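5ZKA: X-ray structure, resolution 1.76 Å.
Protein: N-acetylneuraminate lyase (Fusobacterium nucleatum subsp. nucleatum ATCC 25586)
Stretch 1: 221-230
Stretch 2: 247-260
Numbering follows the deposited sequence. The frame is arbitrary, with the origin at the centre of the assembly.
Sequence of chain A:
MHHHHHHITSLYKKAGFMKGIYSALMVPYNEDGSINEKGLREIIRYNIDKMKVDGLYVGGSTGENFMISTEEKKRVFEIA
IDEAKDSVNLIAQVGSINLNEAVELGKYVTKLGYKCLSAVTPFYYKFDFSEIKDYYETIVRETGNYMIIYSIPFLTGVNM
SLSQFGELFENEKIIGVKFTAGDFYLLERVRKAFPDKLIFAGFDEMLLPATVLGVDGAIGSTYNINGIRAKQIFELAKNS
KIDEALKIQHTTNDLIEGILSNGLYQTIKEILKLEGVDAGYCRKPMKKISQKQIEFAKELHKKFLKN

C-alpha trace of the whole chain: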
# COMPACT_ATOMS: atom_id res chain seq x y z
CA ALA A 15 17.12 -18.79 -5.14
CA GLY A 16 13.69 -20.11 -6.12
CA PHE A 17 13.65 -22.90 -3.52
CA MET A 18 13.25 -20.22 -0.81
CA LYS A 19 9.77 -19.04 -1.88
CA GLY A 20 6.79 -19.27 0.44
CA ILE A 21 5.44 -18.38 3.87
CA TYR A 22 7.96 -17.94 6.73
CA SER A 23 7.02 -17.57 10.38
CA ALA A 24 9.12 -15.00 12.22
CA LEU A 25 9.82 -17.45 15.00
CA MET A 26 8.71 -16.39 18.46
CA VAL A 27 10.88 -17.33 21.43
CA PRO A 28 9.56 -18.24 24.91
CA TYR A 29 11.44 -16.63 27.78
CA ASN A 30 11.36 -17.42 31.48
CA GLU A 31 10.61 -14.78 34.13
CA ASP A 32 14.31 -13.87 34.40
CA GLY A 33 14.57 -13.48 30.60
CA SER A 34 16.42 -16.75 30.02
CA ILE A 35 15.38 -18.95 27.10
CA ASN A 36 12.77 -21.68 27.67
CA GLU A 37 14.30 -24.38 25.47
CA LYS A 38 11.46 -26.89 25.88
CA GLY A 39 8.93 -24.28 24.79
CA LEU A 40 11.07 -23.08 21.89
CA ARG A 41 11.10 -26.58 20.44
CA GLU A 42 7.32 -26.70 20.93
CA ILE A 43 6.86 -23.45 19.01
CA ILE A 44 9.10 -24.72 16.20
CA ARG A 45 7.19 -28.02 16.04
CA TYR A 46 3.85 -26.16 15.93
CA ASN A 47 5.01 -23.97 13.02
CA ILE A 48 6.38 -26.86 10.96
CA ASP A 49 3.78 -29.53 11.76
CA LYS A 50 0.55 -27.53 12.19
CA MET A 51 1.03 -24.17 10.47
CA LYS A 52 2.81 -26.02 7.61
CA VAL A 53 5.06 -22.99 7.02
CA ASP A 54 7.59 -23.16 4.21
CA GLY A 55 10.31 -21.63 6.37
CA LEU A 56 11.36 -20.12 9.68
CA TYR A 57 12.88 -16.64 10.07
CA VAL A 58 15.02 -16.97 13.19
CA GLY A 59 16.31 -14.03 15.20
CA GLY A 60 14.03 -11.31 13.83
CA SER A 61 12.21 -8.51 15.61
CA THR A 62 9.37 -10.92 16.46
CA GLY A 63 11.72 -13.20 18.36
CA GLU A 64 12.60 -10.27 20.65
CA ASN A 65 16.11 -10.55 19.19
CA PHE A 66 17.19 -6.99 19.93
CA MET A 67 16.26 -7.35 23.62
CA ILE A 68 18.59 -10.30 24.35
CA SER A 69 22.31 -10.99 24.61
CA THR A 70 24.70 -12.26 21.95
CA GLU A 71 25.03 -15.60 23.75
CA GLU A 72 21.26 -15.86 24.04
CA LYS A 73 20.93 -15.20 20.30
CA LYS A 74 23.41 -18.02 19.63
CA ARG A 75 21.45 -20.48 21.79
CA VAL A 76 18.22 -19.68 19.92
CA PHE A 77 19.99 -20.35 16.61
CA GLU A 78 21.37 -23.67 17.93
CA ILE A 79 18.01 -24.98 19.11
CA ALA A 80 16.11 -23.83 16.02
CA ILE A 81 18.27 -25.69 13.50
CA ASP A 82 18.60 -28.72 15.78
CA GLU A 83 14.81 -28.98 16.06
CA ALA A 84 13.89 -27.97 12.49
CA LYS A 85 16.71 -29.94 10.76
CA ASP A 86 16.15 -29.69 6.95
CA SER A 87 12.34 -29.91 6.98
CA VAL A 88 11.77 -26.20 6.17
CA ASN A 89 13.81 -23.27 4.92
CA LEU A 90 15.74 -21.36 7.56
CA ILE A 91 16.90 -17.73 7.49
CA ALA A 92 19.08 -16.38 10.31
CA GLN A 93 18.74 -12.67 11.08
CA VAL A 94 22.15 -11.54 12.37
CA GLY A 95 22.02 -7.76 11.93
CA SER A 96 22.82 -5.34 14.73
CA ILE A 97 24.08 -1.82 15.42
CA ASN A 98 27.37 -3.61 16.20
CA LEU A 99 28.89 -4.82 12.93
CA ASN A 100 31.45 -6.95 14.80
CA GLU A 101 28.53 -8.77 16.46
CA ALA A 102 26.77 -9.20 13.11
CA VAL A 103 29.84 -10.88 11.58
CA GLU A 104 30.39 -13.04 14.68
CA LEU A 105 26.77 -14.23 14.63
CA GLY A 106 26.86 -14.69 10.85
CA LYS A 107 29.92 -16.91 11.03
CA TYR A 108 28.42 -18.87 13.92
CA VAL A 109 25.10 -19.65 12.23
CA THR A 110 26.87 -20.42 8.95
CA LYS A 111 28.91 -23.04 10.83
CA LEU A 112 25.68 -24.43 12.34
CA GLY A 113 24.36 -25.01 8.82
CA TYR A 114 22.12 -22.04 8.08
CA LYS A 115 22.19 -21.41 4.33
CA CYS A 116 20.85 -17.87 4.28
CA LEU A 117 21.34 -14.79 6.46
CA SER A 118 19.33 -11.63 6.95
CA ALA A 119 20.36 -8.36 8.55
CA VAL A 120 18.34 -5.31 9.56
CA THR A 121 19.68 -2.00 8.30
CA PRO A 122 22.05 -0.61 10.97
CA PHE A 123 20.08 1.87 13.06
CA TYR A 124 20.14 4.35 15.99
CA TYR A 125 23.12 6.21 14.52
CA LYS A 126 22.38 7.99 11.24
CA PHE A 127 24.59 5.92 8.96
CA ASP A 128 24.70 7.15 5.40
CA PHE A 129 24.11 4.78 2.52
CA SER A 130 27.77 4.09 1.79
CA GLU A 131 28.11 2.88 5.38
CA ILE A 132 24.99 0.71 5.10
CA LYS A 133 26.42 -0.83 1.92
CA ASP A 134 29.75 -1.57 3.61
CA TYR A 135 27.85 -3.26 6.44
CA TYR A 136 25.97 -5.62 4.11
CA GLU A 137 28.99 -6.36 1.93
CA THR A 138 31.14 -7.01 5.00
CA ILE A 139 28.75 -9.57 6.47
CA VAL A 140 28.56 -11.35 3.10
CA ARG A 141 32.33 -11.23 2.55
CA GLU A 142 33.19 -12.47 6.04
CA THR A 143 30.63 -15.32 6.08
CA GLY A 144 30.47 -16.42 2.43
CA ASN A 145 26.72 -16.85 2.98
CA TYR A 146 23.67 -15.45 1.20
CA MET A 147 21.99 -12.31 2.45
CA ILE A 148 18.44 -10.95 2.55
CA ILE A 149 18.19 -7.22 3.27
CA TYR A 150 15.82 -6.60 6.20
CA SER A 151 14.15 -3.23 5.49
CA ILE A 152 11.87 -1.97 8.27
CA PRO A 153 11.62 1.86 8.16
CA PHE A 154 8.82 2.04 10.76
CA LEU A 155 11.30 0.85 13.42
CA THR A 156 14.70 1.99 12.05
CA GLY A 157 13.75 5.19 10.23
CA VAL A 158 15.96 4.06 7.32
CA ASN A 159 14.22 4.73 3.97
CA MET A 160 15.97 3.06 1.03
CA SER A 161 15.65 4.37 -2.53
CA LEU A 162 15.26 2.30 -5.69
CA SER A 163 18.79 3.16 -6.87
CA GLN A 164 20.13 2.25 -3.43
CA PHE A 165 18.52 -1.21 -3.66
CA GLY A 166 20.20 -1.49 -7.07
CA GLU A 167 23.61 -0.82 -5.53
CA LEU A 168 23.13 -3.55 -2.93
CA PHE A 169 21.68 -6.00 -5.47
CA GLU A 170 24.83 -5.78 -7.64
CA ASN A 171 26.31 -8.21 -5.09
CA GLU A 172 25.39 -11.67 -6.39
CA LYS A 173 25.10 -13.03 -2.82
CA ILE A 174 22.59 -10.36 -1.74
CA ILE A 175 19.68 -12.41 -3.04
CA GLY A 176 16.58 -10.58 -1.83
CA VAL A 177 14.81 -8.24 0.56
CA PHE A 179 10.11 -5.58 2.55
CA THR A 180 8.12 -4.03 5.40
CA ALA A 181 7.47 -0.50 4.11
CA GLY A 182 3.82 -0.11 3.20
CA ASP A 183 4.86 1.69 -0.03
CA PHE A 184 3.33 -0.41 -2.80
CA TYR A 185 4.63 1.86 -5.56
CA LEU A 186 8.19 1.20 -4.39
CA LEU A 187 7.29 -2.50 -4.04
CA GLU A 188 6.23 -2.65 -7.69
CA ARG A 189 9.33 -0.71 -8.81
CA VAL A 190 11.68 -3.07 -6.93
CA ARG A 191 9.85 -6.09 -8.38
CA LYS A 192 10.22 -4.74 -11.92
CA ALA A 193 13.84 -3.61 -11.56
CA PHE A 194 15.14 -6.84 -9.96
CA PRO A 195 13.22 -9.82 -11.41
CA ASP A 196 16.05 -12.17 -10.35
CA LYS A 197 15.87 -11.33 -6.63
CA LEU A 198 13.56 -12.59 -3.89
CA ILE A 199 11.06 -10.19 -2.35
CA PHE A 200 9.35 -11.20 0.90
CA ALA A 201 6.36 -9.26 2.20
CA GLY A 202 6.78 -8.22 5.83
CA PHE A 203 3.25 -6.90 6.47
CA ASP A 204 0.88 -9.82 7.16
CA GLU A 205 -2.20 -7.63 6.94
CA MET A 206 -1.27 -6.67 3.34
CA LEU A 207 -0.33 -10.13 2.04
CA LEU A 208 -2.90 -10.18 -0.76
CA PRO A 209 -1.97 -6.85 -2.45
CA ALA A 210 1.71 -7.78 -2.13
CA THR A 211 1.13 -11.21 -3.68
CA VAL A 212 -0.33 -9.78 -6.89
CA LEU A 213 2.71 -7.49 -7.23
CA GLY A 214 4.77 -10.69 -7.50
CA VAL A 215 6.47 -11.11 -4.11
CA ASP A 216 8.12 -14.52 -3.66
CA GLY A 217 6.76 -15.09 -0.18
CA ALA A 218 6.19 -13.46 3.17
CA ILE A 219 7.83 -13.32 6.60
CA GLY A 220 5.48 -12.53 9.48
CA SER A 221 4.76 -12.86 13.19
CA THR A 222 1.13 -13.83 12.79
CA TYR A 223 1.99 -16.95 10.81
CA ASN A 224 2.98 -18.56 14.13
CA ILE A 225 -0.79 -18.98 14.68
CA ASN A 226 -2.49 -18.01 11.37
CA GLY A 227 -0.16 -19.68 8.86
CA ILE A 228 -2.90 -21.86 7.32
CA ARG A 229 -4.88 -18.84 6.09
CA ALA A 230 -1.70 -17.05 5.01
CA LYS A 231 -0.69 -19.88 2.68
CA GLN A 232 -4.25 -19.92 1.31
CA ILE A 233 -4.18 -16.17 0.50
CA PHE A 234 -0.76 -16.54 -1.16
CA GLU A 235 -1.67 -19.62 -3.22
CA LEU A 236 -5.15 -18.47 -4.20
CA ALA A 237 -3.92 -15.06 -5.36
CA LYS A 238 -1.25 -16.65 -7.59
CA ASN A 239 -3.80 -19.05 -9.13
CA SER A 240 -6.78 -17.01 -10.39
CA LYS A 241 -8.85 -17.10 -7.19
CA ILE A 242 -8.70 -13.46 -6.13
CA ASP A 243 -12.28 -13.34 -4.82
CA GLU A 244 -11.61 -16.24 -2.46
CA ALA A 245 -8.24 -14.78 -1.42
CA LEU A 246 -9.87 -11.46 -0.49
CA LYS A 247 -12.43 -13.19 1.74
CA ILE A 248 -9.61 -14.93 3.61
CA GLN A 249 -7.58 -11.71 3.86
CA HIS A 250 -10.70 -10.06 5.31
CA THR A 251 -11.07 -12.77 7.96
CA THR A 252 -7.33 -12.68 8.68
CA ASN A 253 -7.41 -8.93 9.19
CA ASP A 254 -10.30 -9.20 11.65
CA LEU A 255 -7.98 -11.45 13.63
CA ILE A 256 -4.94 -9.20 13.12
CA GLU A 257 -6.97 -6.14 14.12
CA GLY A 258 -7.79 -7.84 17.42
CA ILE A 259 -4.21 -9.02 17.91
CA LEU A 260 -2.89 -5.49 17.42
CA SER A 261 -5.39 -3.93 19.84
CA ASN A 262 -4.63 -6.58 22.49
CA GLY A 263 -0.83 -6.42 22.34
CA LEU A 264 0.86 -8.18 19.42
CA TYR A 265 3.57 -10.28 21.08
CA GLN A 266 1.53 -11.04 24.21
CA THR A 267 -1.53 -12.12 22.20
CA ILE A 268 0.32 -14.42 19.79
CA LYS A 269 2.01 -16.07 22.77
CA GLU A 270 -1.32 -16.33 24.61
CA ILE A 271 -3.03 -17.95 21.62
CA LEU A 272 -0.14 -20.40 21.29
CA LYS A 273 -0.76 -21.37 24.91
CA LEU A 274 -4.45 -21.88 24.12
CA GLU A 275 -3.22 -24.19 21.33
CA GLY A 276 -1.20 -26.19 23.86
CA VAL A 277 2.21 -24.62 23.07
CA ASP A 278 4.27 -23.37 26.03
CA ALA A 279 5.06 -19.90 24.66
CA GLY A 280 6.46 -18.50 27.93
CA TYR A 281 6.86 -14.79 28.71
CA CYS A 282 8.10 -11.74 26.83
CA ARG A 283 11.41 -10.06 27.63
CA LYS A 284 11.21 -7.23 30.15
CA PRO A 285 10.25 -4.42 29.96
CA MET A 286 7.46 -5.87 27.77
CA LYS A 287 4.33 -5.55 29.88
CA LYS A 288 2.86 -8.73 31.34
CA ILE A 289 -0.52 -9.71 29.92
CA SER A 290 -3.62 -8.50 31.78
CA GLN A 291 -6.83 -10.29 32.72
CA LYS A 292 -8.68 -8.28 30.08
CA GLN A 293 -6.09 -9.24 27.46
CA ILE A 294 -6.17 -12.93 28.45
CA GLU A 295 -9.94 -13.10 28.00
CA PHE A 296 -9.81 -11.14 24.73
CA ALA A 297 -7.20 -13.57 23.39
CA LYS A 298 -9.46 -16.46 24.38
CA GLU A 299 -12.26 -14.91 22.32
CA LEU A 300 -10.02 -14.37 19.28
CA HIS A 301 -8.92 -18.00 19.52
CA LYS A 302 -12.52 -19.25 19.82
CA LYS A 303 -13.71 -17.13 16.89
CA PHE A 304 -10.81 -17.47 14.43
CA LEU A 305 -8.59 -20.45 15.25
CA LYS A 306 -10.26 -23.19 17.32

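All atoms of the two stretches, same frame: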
# COMPACT_ATOMS: atom_id res chain seq x y z
N SER A 221 5.00 -12.35 11.83
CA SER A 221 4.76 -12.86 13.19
C SER A 221 3.44 -13.60 13.30
O SER A 221 3.33 -14.54 14.10
CB SER A 221 4.76 -11.71 14.19
OG SER A 221 3.79 -10.74 13.82
N THR A 222 2.42 -13.18 12.56
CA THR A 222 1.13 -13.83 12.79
C THR A 222 1.07 -15.23 12.22
O THR A 222 0.15 -15.98 12.57
CB THR A 222 -0.02 -12.99 12.21
OG1 THR A 222 0.05 -12.98 10.78
CG2 THR A 222 0.05 -11.56 12.74
N TYR A 223 2.03 -15.62 11.39
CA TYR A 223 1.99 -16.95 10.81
C TYR A 223 2.28 -18.02 11.85
O TYR A 223 2.00 -19.19 11.60
CB TYR A 223 2.97 -17.02 9.63
CG TYR A 223 2.75 -15.91 8.61
CD1 TYR A 223 1.48 -15.37 8.39
CD2 TYR A 223 3.82 -15.36 7.92
CE1 TYR A 223 1.28 -14.32 7.48
CE2 TYR A 223 3.62 -14.31 7.00
CZ TYR A 223 2.36 -13.80 6.79
OH TYR A 223 2.18 -12.77 5.89
N ASN A 224 2.82 -17.63 13.02
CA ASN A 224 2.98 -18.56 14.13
C ASN A 224 1.64 -19.19 14.53
O ASN A 224 1.60 -20.31 15.04
CB ASN A 224 3.58 -17.86 15.35
CG ASN A 224 5.08 -17.58 15.20
OD1 ASN A 224 5.91 -18.45 15.45
ND2 ASN A 224 5.43 -16.34 14.83
N ILE A 225 0.54 -18.47 14.32
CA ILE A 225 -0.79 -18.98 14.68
C ILE A 225 -1.78 -18.94 13.53
O ILE A 225 -2.82 -19.63 13.60
CB ILE A 225 -1.36 -18.19 15.89
CG1 ILE A 225 -1.39 -16.69 15.57
CG2 ILE A 225 -0.52 -18.44 17.14
CD1 ILE A 225 -2.23 -15.88 16.55
N ASN A 226 -1.54 -18.16 12.48
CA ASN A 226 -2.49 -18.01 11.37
C ASN A 226 -1.87 -18.41 10.03
O ASN A 226 -2.29 -17.92 8.98
CB ASN A 226 -3.04 -16.59 11.32
CG ASN A 226 -4.24 -16.46 10.40
OD1 ASN A 226 -5.17 -17.28 10.44
ND2 ASN A 226 -4.23 -15.43 9.55
N GLY A 227 -0.87 -19.31 10.07
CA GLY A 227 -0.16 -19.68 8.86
C GLY A 227 -0.99 -20.42 7.83
O GLY A 227 -0.68 -20.38 6.63
N ILE A 228 -2.04 -21.14 8.27
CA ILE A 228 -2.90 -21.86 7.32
C ILE A 228 -3.56 -20.87 6.37
O ILE A 228 -3.47 -21.01 5.14
CB ILE A 228 -3.94 -22.71 8.07
CG1 ILE A 228 -3.26 -23.80 8.88
CG2 ILE A 228 -4.96 -23.34 7.08
CD1 ILE A 228 -2.30 -24.64 8.08
N ARG A 229 -4.23 -19.85 6.92
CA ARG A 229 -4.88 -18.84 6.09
C ARG A 229 -3.87 -18.10 5.22
O ARG A 229 -4.15 -17.79 4.06
CB ARG A 229 -5.64 -17.84 6.96
CG ARG A 229 -7.02 -18.30 7.44
CD ARG A 229 -7.76 -17.14 8.09
NE ARG A 229 -9.00 -17.60 8.71
CZ ARG A 229 -9.12 -17.92 9.99
NH1 ARG A 229 -8.06 -17.83 10.79
NH2 ARG A 229 -10.29 -18.36 10.46
N ALA A 230 -2.69 -17.81 5.77
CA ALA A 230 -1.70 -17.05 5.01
C ALA A 230 -1.27 -17.79 3.75
O ALA A 230 -1.14 -17.19 2.68
CB ALA A 230 -0.48 -16.75 5.88
N LYS A 247 -11.62 -12.78 0.60
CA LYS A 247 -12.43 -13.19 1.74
C LYS A 247 -11.55 -13.66 2.89
O LYS A 247 -11.81 -13.33 4.05
CB LYS A 247 -13.41 -14.30 1.33
CG LYS A 247 -14.54 -13.81 0.43
CD LYS A 247 -15.75 -14.73 0.48
CE LYS A 247 -16.78 -14.32 -0.55
NZ LYS A 247 -16.23 -14.40 -1.94
N ILE A 248 -10.50 -14.42 2.57
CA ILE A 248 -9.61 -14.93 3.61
C ILE A 248 -8.71 -13.82 4.16
O ILE A 248 -8.41 -13.81 5.36
CB ILE A 248 -8.82 -16.12 3.06
CG1 ILE A 248 -9.79 -17.24 2.65
CG2 ILE A 248 -7.80 -16.62 4.09
CD1 ILE A 248 -9.17 -18.34 1.82
N GLN A 249 -8.29 -12.87 3.33
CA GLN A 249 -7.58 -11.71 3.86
C GLN A 249 -8.47 -10.89 4.79
O GLN A 249 -8.01 -10.36 5.81
CB GLN A 249 -7.05 -10.83 2.73
CG GLN A 249 -6.19 -9.65 3.20
CD GLN A 249 -4.79 -10.11 3.56
OE1 GLN A 249 -4.03 -10.48 2.68
NE2 GLN A 249 -4.47 -10.10 4.86
N HIS A 250 -9.76 -10.78 4.45
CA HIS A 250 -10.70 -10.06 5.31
C HIS A 250 -10.80 -10.73 6.68
O HIS A 250 -10.79 -10.06 7.71
CB HIS A 250 -12.08 -10.01 4.65
CG HIS A 250 -12.25 -8.91 3.65
ND1 HIS A 250 -11.64 -7.68 3.76
CD2 HIS A 250 -13.05 -8.83 2.56
CE1 HIS A 250 -12.03 -6.90 2.76
NE2 HIS A 250 -12.88 -7.58 2.01
N THR A 251 -10.96 -12.06 6.69
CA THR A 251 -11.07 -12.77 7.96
C THR A 251 -9.77 -12.66 8.74
O THR A 251 -9.79 -12.42 9.96
CB THR A 251 -11.41 -14.24 7.69
OG1 THR A 251 -12.71 -14.33 7.06
CG2 THR A 251 -11.43 -15.03 8.99
N THR A 252 -8.64 -12.83 8.05
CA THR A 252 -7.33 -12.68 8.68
C THR A 252 -7.17 -11.31 9.32
O THR A 252 -6.68 -11.19 10.45
CB THR A 252 -6.24 -12.91 7.63
OG1 THR A 252 -6.18 -14.31 7.32
CG2 THR A 252 -4.85 -12.45 8.12
N ASN A 253 -7.61 -10.26 8.64
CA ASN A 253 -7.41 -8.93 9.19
C ASN A 253 -8.38 -8.60 10.33
O ASN A 253 -8.07 -7.73 11.14
CB ASN A 253 -7.47 -7.88 8.07
CG ASN A 253 -6.20 -7.87 7.23
OD1 ASN A 253 -5.34 -8.74 7.41
ND2 ASN A 253 -6.06 -6.89 6.34
N ASP A 254 -9.52 -9.28 10.42
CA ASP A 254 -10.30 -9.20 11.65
C ASP A 254 -9.50 -9.76 12.82
O ASP A 254 -9.51 -9.20 13.93
CB ASP A 254 -11.61 -9.98 11.51
CG ASP A 254 -12.68 -9.23 10.73
OD1 ASP A 254 -12.51 -8.02 10.43
OD2 ASP A 254 -13.72 -9.87 10.42
N LEU A 255 -8.82 -10.87 12.60
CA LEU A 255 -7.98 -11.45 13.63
C LEU A 255 -6.79 -10.54 13.94
O LEU A 255 -6.49 -10.26 15.10
CB LEU A 255 -7.51 -12.84 13.20
CG LEU A 255 -6.38 -13.45 14.02
CD1 LEU A 255 -6.82 -13.68 15.48
CD2 LEU A 255 -5.91 -14.75 13.38
N ILE A 256 -6.10 -10.06 12.90
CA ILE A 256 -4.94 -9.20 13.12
C ILE A 256 -5.35 -7.92 13.83
O ILE A 256 -4.64 -7.42 14.71
CB ILE A 256 -4.21 -8.92 11.79
CG1 ILE A 256 -3.56 -10.22 11.28
CG2 ILE A 256 -3.16 -7.82 11.96
CD1 ILE A 256 -2.81 -10.05 9.98
N GLU A 257 -6.51 -7.36 13.47
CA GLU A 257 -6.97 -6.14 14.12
C GLU A 257 -7.15 -6.36 15.62
O GLU A 257 -6.77 -5.51 16.43
CB GLU A 257 -8.27 -5.67 13.48
CG GLU A 257 -8.92 -4.48 14.14
CD GLU A 257 -10.32 -4.24 13.60
OE1 GLU A 257 -10.44 -3.59 12.54
OE2 GLU A 257 -11.30 -4.73 14.21
N GLY A 258 -7.68 -7.53 16.00
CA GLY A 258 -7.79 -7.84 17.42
C GLY A 258 -6.44 -8.07 18.07
O GLY A 258 -6.20 -7.63 19.20
N ILE A 259 -5.55 -8.78 17.37
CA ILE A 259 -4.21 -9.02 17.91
C ILE A 259 -3.52 -7.69 18.20
O ILE A 259 -2.96 -7.48 19.28
CB ILE A 259 -3.39 -9.87 16.93
CG1 ILE A 259 -3.93 -11.31 16.85
CG2 ILE A 259 -1.90 -9.83 17.27
CD1 ILE A 259 -3.27 -12.12 15.76
N LEU A 260 -3.57 -6.76 17.24
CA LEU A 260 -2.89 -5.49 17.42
C LEU A 260 -3.47 -4.69 18.58
O LEU A 260 -2.73 -4.04 19.32
CB LEU A 260 -2.96 -4.67 16.12
CG LEU A 260 -2.16 -5.20 14.93
CD1 LEU A 260 -2.51 -4.37 13.67
CD2 LEU A 260 -0.66 -5.16 15.21

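Two stretches of one chain, largely helical, pack side by side in nearly antiparallel fashion, joined by a small, mixed contact, with an apolar end and a polar part built on N226 and R229, where one side-chain hydrogen bond runs from N226 to T252. The N-to-C directions of the two helices differ by 165° and their axes approach to 10.3 Å, so residues that come later in the first stretch meet residues that come earlier in the second: T222 lies across from I256 (CA to CA 7.6 Å), and R229 across from I248 (CA to CA 6.6 Å). The area buried is modest, 436 Å² over both sides.

The contributing residues of the second helix, I248, T251, T252, L255, I256 and I259, recur every three or four positions and so line one side of a regular helix. On the first stretch, T222, I225, N226 and R229 all direct their CA-to-CB bonds toward the partner.

At one end the closest approaches are between carbons. CD1 of I225 meets CD1 of I259 at 4.0 Å, and CG2 of T222 lies 4.1 Å from CG1 of I256. T222 OG1, itself hydrogen-bonded elsewhere in the structure, lies 4.2 Å from I256 CD1, about as close as the methyl approach. The CA-to-CB bond of I256 points sideways, but the end of its side chain comes nearer the first stretch.

N226 supplies the polar link. N226 ND2 donates to T252 OG1 at 3.2 Å, with an angle of 158° at the hydrogen. T252 OG1 in turn donates to I248 O at 3.0 Å, within its own helix, so it accepts from the neighbouring stretch while giving its proton to the turn before. The other end of the amide is also used: OD1 of N226 accepts from NH1 of R229 at 3.0 Å. Both ends of the amide are hydrogen-bonded, consistent with the orientation modelled, and N226 CG packs 3.8 Å from L255 CD2.

R229 has the largest area covered by the other stretch, 86 Å², and makes its contacts along the length of its side chain. R229 CB rests 3.8 Å from I248 CG2, R229 CD comes within 3.3 Å of T252 OG1, and R229 NE lies 3.5 Å from T251 CG2, a methyl that sits over one face of the guanidinium. R229 makes no hydrogen bond to the second helix; it packs against it, while its guanidinium is hydrogen-bonded to N226 OD1 and to partners elsewhere in the structure.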